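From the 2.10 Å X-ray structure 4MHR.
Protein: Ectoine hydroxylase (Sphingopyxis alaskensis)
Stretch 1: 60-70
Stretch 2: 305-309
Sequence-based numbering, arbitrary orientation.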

# COMPACT_ATOMS: atom_id res chain seq x y z
N ILE A 60 -4.80 14.15 -10.44
CA ILE A 60 -4.13 13.56 -11.56
C ILE A 60 -5.03 12.82 -12.55
O ILE A 60 -4.58 12.51 -13.65
CB ILE A 60 -2.99 12.64 -11.12
CG1 ILE A 60 -3.49 11.54 -10.21
CG2 ILE A 60 -1.88 13.42 -10.45
CD1 ILE A 60 -2.49 10.39 -10.18
N PHE A 61 -6.23 12.40 -12.12
CA PHE A 61 -7.21 11.69 -12.98
C PHE A 61 -8.33 12.70 -13.19
O PHE A 61 -8.66 13.45 -12.28
CB PHE A 61 -7.82 10.46 -12.27
CG PHE A 61 -6.82 9.35 -12.03
CD1 PHE A 61 -6.33 8.62 -13.10
CD2 PHE A 61 -6.34 9.08 -10.75
CE1 PHE A 61 -5.35 7.65 -12.93
CE2 PHE A 61 -5.40 8.07 -10.56
CZ PHE A 61 -4.89 7.36 -11.64
N SER A 62 -8.91 12.71 -14.38
CA SER A 62 -10.04 13.63 -14.66
C SER A 62 -11.28 13.16 -13.94
O SER A 62 -11.32 12.01 -13.55
CB SER A 62 -10.33 13.67 -16.19
OG SER A 62 -10.92 12.45 -16.60
N ALA A 63 -12.30 14.03 -13.77
CA ALA A 63 -13.59 13.59 -13.21
C ALA A 63 -14.22 12.37 -13.93
O ALA A 63 -14.74 11.48 -13.27
CB ALA A 63 -14.61 14.73 -13.13
N ASP A 64 -14.11 12.30 -15.25
CA ASP A 64 -14.64 11.14 -16.00
C ASP A 64 -13.86 9.86 -15.62
O ASP A 64 -14.44 8.83 -15.39
CB ASP A 64 -14.51 11.37 -17.52
CG ASP A 64 -15.55 12.38 -18.08
OD1 ASP A 64 -16.54 12.69 -17.40
OD2 ASP A 64 -15.35 12.88 -19.20
N GLU A 65 -12.54 9.96 -15.56
CA GLU A 65 -11.68 8.78 -15.11
C GLU A 65 -12.03 8.27 -13.73
O GLU A 65 -12.19 7.05 -13.54
CB GLU A 65 -10.20 9.15 -15.18
CG GLU A 65 -9.68 9.07 -16.61
CD GLU A 65 -8.25 9.54 -16.74
OE1 GLU A 65 -7.92 10.54 -16.10
OE2 GLU A 65 -7.48 8.93 -17.49
N VAL A 66 -12.20 9.20 -12.79
CA VAL A 66 -12.60 8.87 -11.40
C VAL A 66 -13.95 8.17 -11.36
O VAL A 66 -14.10 7.15 -10.70
CB VAL A 66 -12.57 10.12 -10.46
CG1 VAL A 66 -13.16 9.85 -9.08
CG2 VAL A 66 -11.16 10.64 -10.30
N ALA A 67 -14.96 8.76 -12.02
CA ALA A 67 -16.33 8.16 -12.05
C ALA A 67 -16.27 6.74 -12.64
O ALA A 67 -16.87 5.79 -12.15
CB ALA A 67 -17.30 9.07 -12.83
N PHE A 68 -15.44 6.58 -13.65
CA PHE A 68 -15.25 5.27 -14.26
C PHE A 68 -14.60 4.26 -13.36
O PHE A 68 -14.98 3.08 -13.35
CB PHE A 68 -14.36 5.47 -15.47
CG PHE A 68 -14.01 4.20 -16.22
CD1 PHE A 68 -14.99 3.50 -16.92
CD2 PHE A 68 -12.68 3.82 -16.38
CE1 PHE A 68 -14.66 2.38 -17.69
CE2 PHE A 68 -12.34 2.70 -17.17
CZ PHE A 68 -13.33 1.98 -17.81
N LEU A 69 -13.57 4.66 -12.62
CA LEU A 69 -12.98 3.76 -11.61
C LEU A 69 -14.01 3.45 -10.52
O LEU A 69 -14.07 2.32 -10.05
CB LEU A 69 -11.73 4.39 -10.97
CG LEU A 69 -10.53 4.67 -11.89
CD1 LEU A 69 -9.49 5.43 -11.07
CD2 LEU A 69 -9.97 3.35 -12.42
N GLN A 70 -14.78 4.44 -10.08
CA GLN A 70 -15.82 4.19 -9.05
C GLN A 70 -16.86 3.12 -9.50
O GLN A 70 -17.18 2.20 -8.77
CB GLN A 70 -16.51 5.46 -8.65
CG GLN A 70 -15.60 6.40 -7.87
CD GLN A 70 -16.25 7.73 -7.60
OE1 GLN A 70 -16.77 8.36 -8.50
NE2 GLN A 70 -16.20 8.18 -6.37
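Stretch 2 305-309: RGPLV

Packing of residues 305-309 against the start of a helix in ectoine hydroxylase. In stretch 1 a loop leads into a helix that begins at Ala 63 and runs on past Gln 70; stretch 2 is an irregular, non-helical segment. It comes in from Arg 305, which stays out of reach, and settles on the first turns of the helix through Leu 308 and Val 309, burying 343 Å² over both sides. The backbones draw nearest at Glu 65 CA and Leu 308 CA, 5.9 Å apart. Gly 306 (phi/psi 111/171) adopts angles that would jam a CB against the preceding carbonyl oxygen; Pro 307 and Leu 308 then bring the chain onto the helix. The main bump is Leu 308, an m,t rotamer whose CA-to-CB bond points toward stretch 1. Leu 308 CD1 enters a hollow lined by Phe 61 and Leu 69, lying 4.1 Å from Phe 61 CE1 and 3.7 Å from Leu 69 CD2. Glu 65 forms the polar wall: its CB starts out sideways, but the extended chi2 carries the carboxylate to stretch 2, where Glu 65 OE2 accepts a hydrogen bond from Leu 308 N (2.7 Å, 157°). Glu 65 OE2 also lies 3.1 Å from Pro 307 CA. Glu 65 OE1 accepts from Ser 62 N (2.9 Å), while Glu 65 N donates to Ser 62 OG (3.1 Å), the N-cap bond; the carboxylate thus ties the helix start to the incoming chain. One turn along, the CA-to-CB bond of Phe 68 (chi1 t) points toward stretch 2, and its ring offers a flat platform. Val 309 rests over one face, with Val 309 CB 4.0 Å from Phe 68 CD2, in a CH-pi contact 11° off the ring normal. Val 309 is nonetheless exposed and poorly ordered; Val 309 CG1 lies along the helix, 4.1 Å from Asp 64 O and 4.3 Å from Glu 65 CA.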

# COMPACT_ATOMS: atom_id res chain seq x y z
N ARG A 305 0.09 4.72 -21.48
CA ARG A 305 -0.07 6.17 -21.46
C ARG A 305 -1.45 6.46 -22.08
O ARG A 305 -1.98 5.65 -22.82
CB ARG A 305 1.11 6.81 -22.19
CG ARG A 305 2.43 6.60 -21.46
CD ARG A 305 3.73 6.76 -22.26
NE ARG A 305 4.86 6.09 -21.58
CZ ARG A 305 5.45 6.52 -20.46
NH1 ARG A 305 5.07 7.64 -19.87
NH2 ARG A 305 6.46 5.82 -19.91
N GLY A 306 -2.08 7.55 -21.66
CA GLY A 306 -3.38 7.96 -22.13
C GLY A 306 -4.48 7.84 -21.09
O GLY A 306 -4.27 7.24 -20.02
N PRO A 307 -5.67 8.39 -21.41
CA PRO A 307 -6.78 8.40 -20.45
C PRO A 307 -7.26 6.99 -20.21
O PRO A 307 -7.00 6.09 -21.02
CB PRO A 307 -7.85 9.25 -21.14
CG PRO A 307 -7.24 9.76 -22.42
CD PRO A 307 -6.12 8.81 -22.75
N LEU A 308 -7.88 6.77 -19.06
CA LEU A 308 -8.45 5.47 -18.76
C LEU A 308 -9.75 5.28 -19.54
O LEU A 308 -10.23 4.19 -19.64
CB LEU A 308 -8.76 5.35 -17.27
CG LEU A 308 -7.59 5.48 -16.33
CD1 LEU A 308 -8.12 5.37 -14.92
CD2 LEU A 308 -6.60 4.37 -16.63
N VAL A 309 -10.34 6.35 -20.04
CA VAL A 309 -11.60 6.24 -20.77
C VAL A 309 -11.86 7.55 -21.53
O VAL A 309 -11.32 8.60 -21.16
CB VAL A 309 -12.77 5.96 -19.80
CG1 VAL A 309 -13.06 7.18 -18.91
CG2 VAL A 309 -14.01 5.48 -20.56